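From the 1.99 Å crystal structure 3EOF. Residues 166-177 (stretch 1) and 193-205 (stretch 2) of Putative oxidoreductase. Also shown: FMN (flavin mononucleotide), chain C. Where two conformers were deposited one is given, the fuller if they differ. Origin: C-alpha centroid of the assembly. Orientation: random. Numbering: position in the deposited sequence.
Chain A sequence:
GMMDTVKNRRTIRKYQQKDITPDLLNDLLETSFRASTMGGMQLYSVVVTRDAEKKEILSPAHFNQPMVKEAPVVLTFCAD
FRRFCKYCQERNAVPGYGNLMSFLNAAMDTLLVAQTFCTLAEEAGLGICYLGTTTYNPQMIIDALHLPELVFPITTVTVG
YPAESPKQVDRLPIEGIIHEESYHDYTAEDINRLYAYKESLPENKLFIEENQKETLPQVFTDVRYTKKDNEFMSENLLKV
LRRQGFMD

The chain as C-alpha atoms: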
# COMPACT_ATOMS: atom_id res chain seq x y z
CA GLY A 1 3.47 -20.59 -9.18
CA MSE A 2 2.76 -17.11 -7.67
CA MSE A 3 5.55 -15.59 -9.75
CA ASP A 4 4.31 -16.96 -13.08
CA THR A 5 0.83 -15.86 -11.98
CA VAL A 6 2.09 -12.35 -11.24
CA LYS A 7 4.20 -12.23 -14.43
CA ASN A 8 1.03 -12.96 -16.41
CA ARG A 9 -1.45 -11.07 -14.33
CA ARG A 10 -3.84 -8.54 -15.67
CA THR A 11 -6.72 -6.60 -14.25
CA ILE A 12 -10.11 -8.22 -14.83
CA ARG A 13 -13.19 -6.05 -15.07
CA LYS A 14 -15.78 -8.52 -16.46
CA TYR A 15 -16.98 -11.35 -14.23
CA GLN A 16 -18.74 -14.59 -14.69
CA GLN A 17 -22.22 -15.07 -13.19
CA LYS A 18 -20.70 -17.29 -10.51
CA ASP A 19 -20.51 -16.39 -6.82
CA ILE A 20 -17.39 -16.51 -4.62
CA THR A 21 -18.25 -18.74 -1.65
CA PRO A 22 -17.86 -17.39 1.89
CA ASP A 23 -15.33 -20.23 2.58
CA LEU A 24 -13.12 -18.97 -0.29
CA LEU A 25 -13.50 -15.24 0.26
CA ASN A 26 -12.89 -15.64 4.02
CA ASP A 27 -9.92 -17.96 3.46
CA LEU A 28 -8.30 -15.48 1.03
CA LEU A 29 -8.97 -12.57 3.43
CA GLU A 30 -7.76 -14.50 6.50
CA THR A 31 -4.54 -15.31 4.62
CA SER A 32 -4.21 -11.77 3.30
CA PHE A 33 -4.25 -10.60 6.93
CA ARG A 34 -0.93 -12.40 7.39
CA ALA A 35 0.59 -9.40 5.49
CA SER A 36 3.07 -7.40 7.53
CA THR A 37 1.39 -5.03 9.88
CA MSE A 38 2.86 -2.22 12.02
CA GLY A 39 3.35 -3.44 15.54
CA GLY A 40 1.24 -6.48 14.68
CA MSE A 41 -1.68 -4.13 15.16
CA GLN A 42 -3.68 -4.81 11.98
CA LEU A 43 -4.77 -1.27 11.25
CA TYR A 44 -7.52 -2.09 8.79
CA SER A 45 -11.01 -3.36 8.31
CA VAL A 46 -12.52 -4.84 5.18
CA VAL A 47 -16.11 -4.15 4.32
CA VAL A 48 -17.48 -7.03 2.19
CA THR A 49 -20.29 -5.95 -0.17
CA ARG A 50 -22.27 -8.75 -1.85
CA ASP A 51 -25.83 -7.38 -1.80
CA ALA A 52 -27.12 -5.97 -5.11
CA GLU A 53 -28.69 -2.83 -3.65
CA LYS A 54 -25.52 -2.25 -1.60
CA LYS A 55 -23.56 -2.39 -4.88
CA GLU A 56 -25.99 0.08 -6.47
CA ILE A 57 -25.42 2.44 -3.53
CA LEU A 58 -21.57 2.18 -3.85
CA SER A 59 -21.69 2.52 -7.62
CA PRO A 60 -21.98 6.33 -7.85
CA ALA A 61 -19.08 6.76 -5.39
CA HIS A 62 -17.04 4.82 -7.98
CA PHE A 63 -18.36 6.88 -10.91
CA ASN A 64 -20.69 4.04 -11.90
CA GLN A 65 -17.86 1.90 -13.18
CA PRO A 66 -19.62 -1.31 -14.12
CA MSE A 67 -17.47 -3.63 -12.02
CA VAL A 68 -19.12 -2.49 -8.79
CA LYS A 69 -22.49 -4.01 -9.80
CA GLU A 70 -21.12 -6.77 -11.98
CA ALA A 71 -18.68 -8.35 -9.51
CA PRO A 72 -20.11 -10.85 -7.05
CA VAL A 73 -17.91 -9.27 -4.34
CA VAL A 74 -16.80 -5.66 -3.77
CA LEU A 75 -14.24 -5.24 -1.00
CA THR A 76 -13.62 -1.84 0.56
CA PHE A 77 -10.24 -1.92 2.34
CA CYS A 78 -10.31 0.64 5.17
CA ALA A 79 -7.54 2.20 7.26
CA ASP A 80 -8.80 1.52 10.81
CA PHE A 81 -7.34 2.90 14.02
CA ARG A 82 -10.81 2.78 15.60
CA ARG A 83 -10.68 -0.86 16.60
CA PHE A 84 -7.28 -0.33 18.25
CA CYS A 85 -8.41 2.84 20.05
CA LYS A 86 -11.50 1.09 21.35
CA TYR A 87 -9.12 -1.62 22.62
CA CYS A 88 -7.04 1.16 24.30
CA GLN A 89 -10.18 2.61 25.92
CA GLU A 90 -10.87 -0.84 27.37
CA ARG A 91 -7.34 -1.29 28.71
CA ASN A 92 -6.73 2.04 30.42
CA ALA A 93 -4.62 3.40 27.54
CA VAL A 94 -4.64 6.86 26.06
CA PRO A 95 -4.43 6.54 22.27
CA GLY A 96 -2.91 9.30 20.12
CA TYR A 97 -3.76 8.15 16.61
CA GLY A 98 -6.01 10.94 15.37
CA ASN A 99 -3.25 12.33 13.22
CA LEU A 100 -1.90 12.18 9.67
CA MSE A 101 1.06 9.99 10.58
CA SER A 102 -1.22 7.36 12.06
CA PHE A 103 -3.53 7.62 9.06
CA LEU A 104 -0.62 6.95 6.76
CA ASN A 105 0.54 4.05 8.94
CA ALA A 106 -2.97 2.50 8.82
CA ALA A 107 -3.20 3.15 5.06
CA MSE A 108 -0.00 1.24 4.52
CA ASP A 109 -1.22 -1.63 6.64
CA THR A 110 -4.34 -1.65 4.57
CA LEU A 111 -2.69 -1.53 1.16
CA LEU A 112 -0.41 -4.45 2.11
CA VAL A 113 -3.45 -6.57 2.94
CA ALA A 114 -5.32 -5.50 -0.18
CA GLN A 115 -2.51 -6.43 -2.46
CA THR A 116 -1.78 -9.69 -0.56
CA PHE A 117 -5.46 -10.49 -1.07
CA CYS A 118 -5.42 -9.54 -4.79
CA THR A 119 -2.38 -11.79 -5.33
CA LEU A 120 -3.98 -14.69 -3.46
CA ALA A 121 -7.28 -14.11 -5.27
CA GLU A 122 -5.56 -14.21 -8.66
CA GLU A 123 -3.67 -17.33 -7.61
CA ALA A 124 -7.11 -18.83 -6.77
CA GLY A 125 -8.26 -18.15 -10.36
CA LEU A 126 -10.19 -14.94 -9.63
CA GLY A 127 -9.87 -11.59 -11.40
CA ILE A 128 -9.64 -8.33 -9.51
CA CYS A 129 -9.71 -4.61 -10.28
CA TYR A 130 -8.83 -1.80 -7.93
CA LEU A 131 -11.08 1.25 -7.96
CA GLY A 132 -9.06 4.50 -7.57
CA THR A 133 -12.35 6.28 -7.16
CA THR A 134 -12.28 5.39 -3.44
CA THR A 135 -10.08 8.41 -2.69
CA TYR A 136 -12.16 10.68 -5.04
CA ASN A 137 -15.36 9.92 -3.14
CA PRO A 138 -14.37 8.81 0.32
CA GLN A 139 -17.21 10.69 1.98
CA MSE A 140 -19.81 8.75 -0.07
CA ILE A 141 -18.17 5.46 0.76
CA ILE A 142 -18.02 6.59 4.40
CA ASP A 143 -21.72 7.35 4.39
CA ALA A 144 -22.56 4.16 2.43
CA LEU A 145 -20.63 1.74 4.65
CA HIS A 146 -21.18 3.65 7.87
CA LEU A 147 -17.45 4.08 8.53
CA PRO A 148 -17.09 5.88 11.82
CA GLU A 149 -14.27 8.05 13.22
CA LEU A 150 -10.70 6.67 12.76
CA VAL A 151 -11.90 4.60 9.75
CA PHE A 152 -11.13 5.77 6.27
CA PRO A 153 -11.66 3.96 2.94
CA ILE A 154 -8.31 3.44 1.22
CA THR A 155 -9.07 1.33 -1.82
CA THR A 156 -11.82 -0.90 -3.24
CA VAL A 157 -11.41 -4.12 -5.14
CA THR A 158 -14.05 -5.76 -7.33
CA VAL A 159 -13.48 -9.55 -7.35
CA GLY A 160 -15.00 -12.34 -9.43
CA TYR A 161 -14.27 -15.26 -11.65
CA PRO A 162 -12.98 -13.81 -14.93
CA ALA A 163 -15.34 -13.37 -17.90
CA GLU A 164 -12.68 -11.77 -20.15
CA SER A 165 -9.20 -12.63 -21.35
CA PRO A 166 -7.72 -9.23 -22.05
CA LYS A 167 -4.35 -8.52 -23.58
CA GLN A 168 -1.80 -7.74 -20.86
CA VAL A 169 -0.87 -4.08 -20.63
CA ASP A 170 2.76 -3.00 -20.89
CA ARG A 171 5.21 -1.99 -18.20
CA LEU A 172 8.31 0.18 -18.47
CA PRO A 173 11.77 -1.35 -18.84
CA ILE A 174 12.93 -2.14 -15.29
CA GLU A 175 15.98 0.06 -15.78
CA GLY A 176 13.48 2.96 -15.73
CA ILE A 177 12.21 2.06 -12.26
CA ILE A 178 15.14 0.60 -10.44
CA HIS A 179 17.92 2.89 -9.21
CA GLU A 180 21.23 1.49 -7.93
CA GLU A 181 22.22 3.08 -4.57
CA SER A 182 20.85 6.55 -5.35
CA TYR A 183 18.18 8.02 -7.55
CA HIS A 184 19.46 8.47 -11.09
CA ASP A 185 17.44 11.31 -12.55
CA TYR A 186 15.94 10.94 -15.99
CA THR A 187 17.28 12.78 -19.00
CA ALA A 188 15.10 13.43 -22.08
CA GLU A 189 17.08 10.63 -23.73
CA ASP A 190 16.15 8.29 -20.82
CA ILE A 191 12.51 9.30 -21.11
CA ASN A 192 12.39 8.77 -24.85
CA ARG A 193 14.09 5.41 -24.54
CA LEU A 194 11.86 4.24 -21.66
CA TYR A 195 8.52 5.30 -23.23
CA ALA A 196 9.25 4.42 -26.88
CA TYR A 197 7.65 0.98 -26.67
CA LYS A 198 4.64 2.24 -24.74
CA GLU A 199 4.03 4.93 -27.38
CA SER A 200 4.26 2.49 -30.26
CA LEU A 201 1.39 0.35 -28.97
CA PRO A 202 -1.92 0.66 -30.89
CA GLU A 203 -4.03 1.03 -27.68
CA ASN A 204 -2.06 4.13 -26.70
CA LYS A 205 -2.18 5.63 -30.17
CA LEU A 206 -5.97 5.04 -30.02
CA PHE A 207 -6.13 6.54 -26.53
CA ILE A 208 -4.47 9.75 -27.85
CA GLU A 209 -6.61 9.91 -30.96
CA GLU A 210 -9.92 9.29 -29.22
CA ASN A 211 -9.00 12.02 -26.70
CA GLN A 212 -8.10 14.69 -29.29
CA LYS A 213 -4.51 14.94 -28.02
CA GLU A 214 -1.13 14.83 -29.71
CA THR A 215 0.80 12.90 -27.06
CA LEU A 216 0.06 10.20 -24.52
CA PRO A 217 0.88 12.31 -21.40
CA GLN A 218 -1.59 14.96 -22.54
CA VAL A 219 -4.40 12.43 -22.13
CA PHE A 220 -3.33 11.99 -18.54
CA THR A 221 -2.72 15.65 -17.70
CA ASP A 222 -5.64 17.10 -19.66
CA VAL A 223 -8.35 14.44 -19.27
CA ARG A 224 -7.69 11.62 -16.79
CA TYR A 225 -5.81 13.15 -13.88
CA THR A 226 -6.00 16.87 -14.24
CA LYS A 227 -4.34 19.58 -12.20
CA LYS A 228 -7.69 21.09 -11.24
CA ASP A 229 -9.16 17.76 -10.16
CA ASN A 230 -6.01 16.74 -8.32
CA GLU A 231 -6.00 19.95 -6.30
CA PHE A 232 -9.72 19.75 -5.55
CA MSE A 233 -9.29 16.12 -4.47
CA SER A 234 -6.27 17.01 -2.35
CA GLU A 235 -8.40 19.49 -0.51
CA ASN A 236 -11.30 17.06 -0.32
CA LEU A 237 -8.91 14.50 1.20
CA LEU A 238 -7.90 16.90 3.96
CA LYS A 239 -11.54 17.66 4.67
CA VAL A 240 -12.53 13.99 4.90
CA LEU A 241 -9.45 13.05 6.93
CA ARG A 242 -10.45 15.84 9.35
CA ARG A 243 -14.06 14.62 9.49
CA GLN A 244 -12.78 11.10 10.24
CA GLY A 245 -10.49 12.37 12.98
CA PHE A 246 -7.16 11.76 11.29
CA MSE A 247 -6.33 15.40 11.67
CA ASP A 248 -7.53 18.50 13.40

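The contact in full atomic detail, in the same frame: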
# COMPACT_ATOMS: atom_id res chain seq x y z
N PRO A 166 -8.29 -10.38 -21.42
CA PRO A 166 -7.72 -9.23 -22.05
C PRO A 166 -6.23 -9.38 -22.32
O PRO A 166 -5.56 -10.28 -21.79
CB PRO A 166 -7.99 -8.14 -21.03
CG PRO A 166 -8.04 -8.81 -19.78
CD PRO A 166 -8.57 -10.13 -20.00
N LYS A 167 -5.74 -8.53 -23.23
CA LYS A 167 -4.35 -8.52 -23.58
C LYS A 167 -3.72 -7.88 -22.33
O LYS A 167 -4.36 -7.06 -21.64
CB LYS A 167 -4.10 -7.68 -24.86
CG LYS A 167 -2.79 -8.01 -25.59
CD LYS A 167 -2.39 -7.06 -26.79
CE LYS A 167 -1.53 -5.85 -26.35
NZ LYS A 167 -0.83 -5.16 -27.50
N GLN A 168 -2.50 -8.29 -22.00
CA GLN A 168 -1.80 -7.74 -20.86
C GLN A 168 -1.32 -6.34 -21.24
O GLN A 168 -0.97 -6.10 -22.39
CB GLN A 168 -0.62 -8.61 -20.51
CG GLN A 168 -0.06 -8.33 -19.16
CD GLN A 168 0.97 -9.35 -18.75
OE1 GLN A 168 1.82 -9.73 -19.53
NE2 GLN A 168 0.91 -9.78 -17.50
N VAL A 169 -1.36 -5.41 -20.30
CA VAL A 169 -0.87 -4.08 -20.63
C VAL A 169 0.67 -4.07 -20.40
O VAL A 169 1.23 -4.95 -19.75
CB VAL A 169 -1.61 -2.93 -19.87
CG1 VAL A 169 -3.10 -3.25 -19.73
CG2 VAL A 169 -1.04 -2.71 -18.58
N ASP A 170 1.33 -3.10 -20.98
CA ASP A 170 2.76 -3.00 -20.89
C ASP A 170 3.21 -2.40 -19.56
O ASP A 170 2.42 -1.87 -18.79
CB ASP A 170 3.28 -2.12 -22.03
CG ASP A 170 2.87 -0.65 -21.87
OD1 ASP A 170 1.65 -0.36 -21.90
OD2 ASP A 170 3.76 0.19 -21.70
N ARG A 171 4.50 -2.58 -19.29
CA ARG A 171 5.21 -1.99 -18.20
C ARG A 171 6.51 -1.42 -18.77
O ARG A 171 6.99 -1.86 -19.83
CB ARG A 171 5.50 -3.02 -17.13
CG ARG A 171 4.25 -3.43 -16.35
CD ARG A 171 3.71 -2.32 -15.53
NE ARG A 171 2.68 -2.85 -14.65
CZ ARG A 171 1.41 -3.02 -14.95
NH1 ARG A 171 0.90 -2.65 -16.12
NH2 ARG A 171 0.61 -3.55 -14.05
N LEU A 172 7.06 -0.43 -18.08
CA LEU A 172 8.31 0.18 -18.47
C LEU A 172 9.45 -0.79 -18.29
O LEU A 172 9.35 -1.73 -17.51
CB LEU A 172 8.60 1.43 -17.62
CG LEU A 172 7.67 2.62 -17.80
CD1 LEU A 172 7.93 3.69 -16.75
CD2 LEU A 172 7.77 3.16 -19.19
N PRO A 173 10.55 -0.57 -19.05
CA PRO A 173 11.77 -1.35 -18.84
C PRO A 173 12.18 -1.19 -17.37
O PRO A 173 12.10 -0.10 -16.84
CB PRO A 173 12.77 -0.68 -19.78
CG PRO A 173 11.95 0.01 -20.80
CD PRO A 173 10.70 0.41 -20.14
N ILE A 174 12.63 -2.24 -16.72
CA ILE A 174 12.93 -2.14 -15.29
C ILE A 174 14.05 -1.18 -14.95
O ILE A 174 14.14 -0.69 -13.82
CB ILE A 174 13.13 -3.53 -14.62
CG1 ILE A 174 14.40 -4.21 -15.11
CG2 ILE A 174 11.84 -4.37 -14.83
CD1 ILE A 174 14.71 -5.46 -14.35
N GLU A 175 14.93 -0.94 -15.92
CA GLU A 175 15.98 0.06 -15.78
C GLU A 175 15.39 1.47 -15.60
O GLU A 175 16.10 2.37 -15.18
CB GLU A 175 16.99 -0.00 -16.96
CG GLU A 175 16.40 -0.44 -18.31
CD GLU A 175 16.09 -1.97 -18.35
OE1 GLU A 175 16.95 -2.80 -17.99
OE2 GLU A 175 14.98 -2.33 -18.73
N GLY A 176 14.11 1.67 -15.91
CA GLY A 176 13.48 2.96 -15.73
C GLY A 176 12.83 3.13 -14.36
O GLY A 176 12.40 4.22 -13.98
N ILE A 177 12.83 2.05 -13.58
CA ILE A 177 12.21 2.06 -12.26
C ILE A 177 13.22 1.86 -11.16
O ILE A 177 13.15 2.50 -10.14
CB ILE A 177 11.20 0.95 -12.17
CG1 ILE A 177 10.05 1.23 -13.14
CG2 ILE A 177 10.68 0.78 -10.71
CD1 ILE A 177 9.17 0.09 -13.28
N ARG A 193 13.72 6.80 -24.49
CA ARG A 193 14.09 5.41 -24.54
C ARG A 193 13.10 4.56 -23.73
O ARG A 193 12.64 3.52 -24.17
CB ARG A 193 15.51 5.29 -23.98
CG ARG A 193 16.22 3.99 -24.28
CD ARG A 193 17.66 3.97 -23.77
NE ARG A 193 17.66 4.03 -22.31
CZ ARG A 193 17.96 5.10 -21.58
NH1 ARG A 193 18.34 6.24 -22.16
NH2 ARG A 193 17.90 5.01 -20.25
N LEU A 194 12.77 5.00 -22.52
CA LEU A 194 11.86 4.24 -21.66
C LEU A 194 10.42 4.11 -22.18
O LEU A 194 9.82 3.05 -22.11
CB LEU A 194 11.87 4.84 -20.25
CG LEU A 194 13.19 4.64 -19.51
CD1 LEU A 194 13.29 5.57 -18.30
CD2 LEU A 194 13.38 3.16 -19.19
N TYR A 195 9.91 5.20 -22.75
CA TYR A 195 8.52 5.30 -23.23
C TYR A 195 8.27 4.98 -24.69
O TYR A 195 7.13 4.92 -25.11
CB TYR A 195 7.99 6.71 -22.88
CG TYR A 195 7.69 6.84 -21.40
CD1 TYR A 195 8.65 7.24 -20.50
CD2 TYR A 195 6.43 6.48 -20.89
CE1 TYR A 195 8.37 7.33 -19.15
CE2 TYR A 195 6.14 6.58 -19.56
CZ TYR A 195 7.11 7.00 -18.68
OH TYR A 195 6.80 7.10 -17.35
N ALA A 196 9.33 4.74 -25.46
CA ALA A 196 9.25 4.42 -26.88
C ALA A 196 8.28 3.27 -27.17
O ALA A 196 7.35 3.38 -27.98
CB ALA A 196 10.65 4.08 -27.41
N TYR A 197 8.50 2.15 -26.51
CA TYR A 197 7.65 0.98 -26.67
C TYR A 197 6.21 1.28 -26.30
O TYR A 197 5.29 0.97 -27.04
CB TYR A 197 8.18 -0.18 -25.82
CG TYR A 197 7.32 -1.40 -25.94
CD1 TYR A 197 7.39 -2.21 -27.08
CD2 TYR A 197 6.40 -1.73 -24.95
CE1 TYR A 197 6.56 -3.31 -27.24
CE2 TYR A 197 5.59 -2.84 -25.08
CZ TYR A 197 5.67 -3.63 -26.24
OH TYR A 197 4.88 -4.73 -26.39
N LYS A 198 6.00 1.88 -25.15
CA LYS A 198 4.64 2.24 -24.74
C LYS A 198 3.91 3.07 -25.79
O LYS A 198 2.75 2.81 -26.11
CB LYS A 198 4.66 2.98 -23.39
CG LYS A 198 3.29 3.38 -22.82
CD LYS A 198 3.39 4.21 -21.52
CE LYS A 198 4.02 3.38 -20.35
NZ LYS A 198 3.13 2.24 -19.94
N GLU A 199 4.61 4.03 -26.37
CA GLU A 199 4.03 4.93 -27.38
C GLU A 199 3.74 4.30 -28.74
O GLU A 199 2.93 4.80 -29.49
CB GLU A 199 4.92 6.17 -27.55
CG GLU A 199 4.93 6.97 -26.32
CD GLU A 199 5.70 8.25 -26.44
OE1 GLU A 199 6.69 8.30 -27.20
OE2 GLU A 199 5.27 9.21 -25.78
N SER A 200 4.41 3.20 -29.02
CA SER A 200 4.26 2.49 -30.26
C SER A 200 3.03 1.60 -30.30
O SER A 200 2.60 1.16 -31.38
CB SER A 200 5.45 1.55 -30.43
OG SER A 200 5.29 0.43 -29.59
N LEU A 201 2.47 1.31 -29.12
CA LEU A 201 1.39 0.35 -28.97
C LEU A 201 0.11 0.95 -29.53
O LEU A 201 -0.19 2.10 -29.28
CB LEU A 201 1.23 -0.05 -27.49
CG LEU A 201 2.42 -0.75 -26.79
CD1 LEU A 201 2.07 -1.03 -25.34
CD2 LEU A 201 2.87 -2.05 -27.50
N PRO A 202 -0.65 0.16 -30.30
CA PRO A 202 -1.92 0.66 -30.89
C PRO A 202 -2.96 1.21 -29.90
O PRO A 202 -3.64 2.16 -30.22
CB PRO A 202 -2.48 -0.57 -31.66
CG PRO A 202 -1.28 -1.42 -31.91
CD PRO A 202 -0.38 -1.24 -30.71
N GLU A 203 -3.10 0.57 -28.74
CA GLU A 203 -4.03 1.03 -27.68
C GLU A 203 -3.79 2.48 -27.29
O GLU A 203 -4.72 3.25 -27.07
CB GLU A 203 -3.84 0.23 -26.36
CG GLU A 203 -3.71 -1.25 -26.45
CD GLU A 203 -2.30 -1.73 -26.73
OE1 GLU A 203 -1.51 -2.00 -25.79
OE2 GLU A 203 -2.02 -1.90 -27.92
N ASN A 204 -2.50 2.82 -27.14
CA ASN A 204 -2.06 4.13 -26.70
C ASN A 204 -2.24 5.14 -27.80
O ASN A 204 -2.66 6.25 -27.53
CB ASN A 204 -0.62 4.08 -26.15
CG ASN A 204 -0.55 3.41 -24.80
OD1 ASN A 204 -1.41 3.63 -23.96
ND2 ASN A 204 0.48 2.63 -24.57
N LYS A 205 -1.92 4.76 -29.02
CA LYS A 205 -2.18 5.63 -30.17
C LYS A 205 -3.70 5.90 -30.26
O LYS A 205 -4.12 7.00 -30.50
CB LYS A 205 -1.57 5.02 -31.45
CG LYS A 205 0.00 5.07 -31.46
CD LYS A 205 0.68 4.35 -32.67
CE LYS A 205 0.30 2.85 -32.71
NZ LYS A 205 0.93 2.00 -33.80
N1 FMN C . -8.97 0.31 -13.18
C2 FMN C . -10.21 0.83 -13.56
O2 FMN C . -10.81 0.38 -14.55
N3 FMN C . -10.79 1.89 -12.86
C4 FMN C . -10.17 2.48 -11.75
O4 FMN C . -10.89 3.13 -10.90
C4A FMN C . -8.89 1.95 -11.39
N5 FMN C . -8.21 2.49 -10.31
C5A FMN C . -6.99 1.98 -9.88
C6 FMN C . -6.39 2.57 -8.77
C7 FMN C . -5.17 2.13 -8.30
C7M FMN C . -4.57 2.83 -7.11
C8 FMN C . -4.52 1.08 -8.95
C8M FMN C . -3.33 0.46 -8.29
C9 FMN C . -5.12 0.47 -10.08
C9A FMN C . -6.37 0.91 -10.58
N10 FMN C . -7.04 0.36 -11.70
C10 FMN C . -8.29 0.87 -12.10
C1' FMN C . -6.41 -0.74 -12.56
C2' FMN C . -5.32 -0.12 -13.43
O2' FMN C . -5.94 0.69 -14.43
C3' FMN C . -4.38 -1.18 -13.98
O3' FMN C . -3.61 -1.83 -12.95
C4' FMN C . -3.41 -0.61 -15.02
O4' FMN C . -4.09 -0.24 -16.20
C5' FMN C . -2.43 -1.67 -15.43
O5' FMN C . -3.26 -2.77 -15.83
P FMN C . -2.99 -4.28 -15.28
O1P FMN C . -3.23 -4.36 -13.76
O2P FMN C . -1.56 -4.63 -15.57
O3P FMN C . -3.90 -5.16 -16.16
O HOH W 1 0.43 1.72 -21.85
O HOH W 2 -0.88 -1.40 -23.02
O HOH W 3 17.01 4.12 -17.85

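An extended loop laid along a kinked helix and the start of the next commonly divides its contact into a polar and an apolar part, and residues 166-177 and 193-205 of this putative oxidoreductase illustrate the pattern, with one strong salt bridge beside a small hydrophobic patch. The loop carries no hydrogen bond from its backbone to the helical stretch; side chains do the bonding. Its backbone approaches closely at two places, D170 beside K198 and P173 beside L194, and 566 Å² of surface is buried in all.

D170 anchors the polar part. Its OD2 accepts a hydrogen bond from K198 NZ at 2.8 Å, a short contact in which opposite charges reinforce the bond. OD1 instead takes two waters: water 1 donates to D170 OD1 at 2.4 Å and accepts from N204 ND2 at 2.9 Å, while water 2 donates to both D170 OD1 (3.0 Å) and E203 OE1 (2.9 Å). One carboxylate thus reaches both helical segments. N204 also helps to join them from within, since its ND2 donates to K198 O at 2.7 Å. Farther out, exposed K167 and E203 form a looser salt bridge, with a weak hydrogen bond of 3.5 Å from K167 NZ to E203 OE2.

The apolar part begins at L172, whose CD2 sits over the face of the Y195 ring, 3.9 Å from its centroid and 13° off the normal, so a methyl lies almost directly over the ring centre, a CH-pi contact. Next along, P173 CG lies 3.8 Å from L194 CD2. The short 3-10 turn then brings G176 CA within 3.5 Å of L194 CD2; a beta carbon there would fall 2.5 Å from that methyl and clash.

Between these contacts R171 points its CA-to-CB bond away from the helix, and its NH2 donates to FMN O2P at 2.9 Å, so neighbouring loop residues serve helix and cofactor.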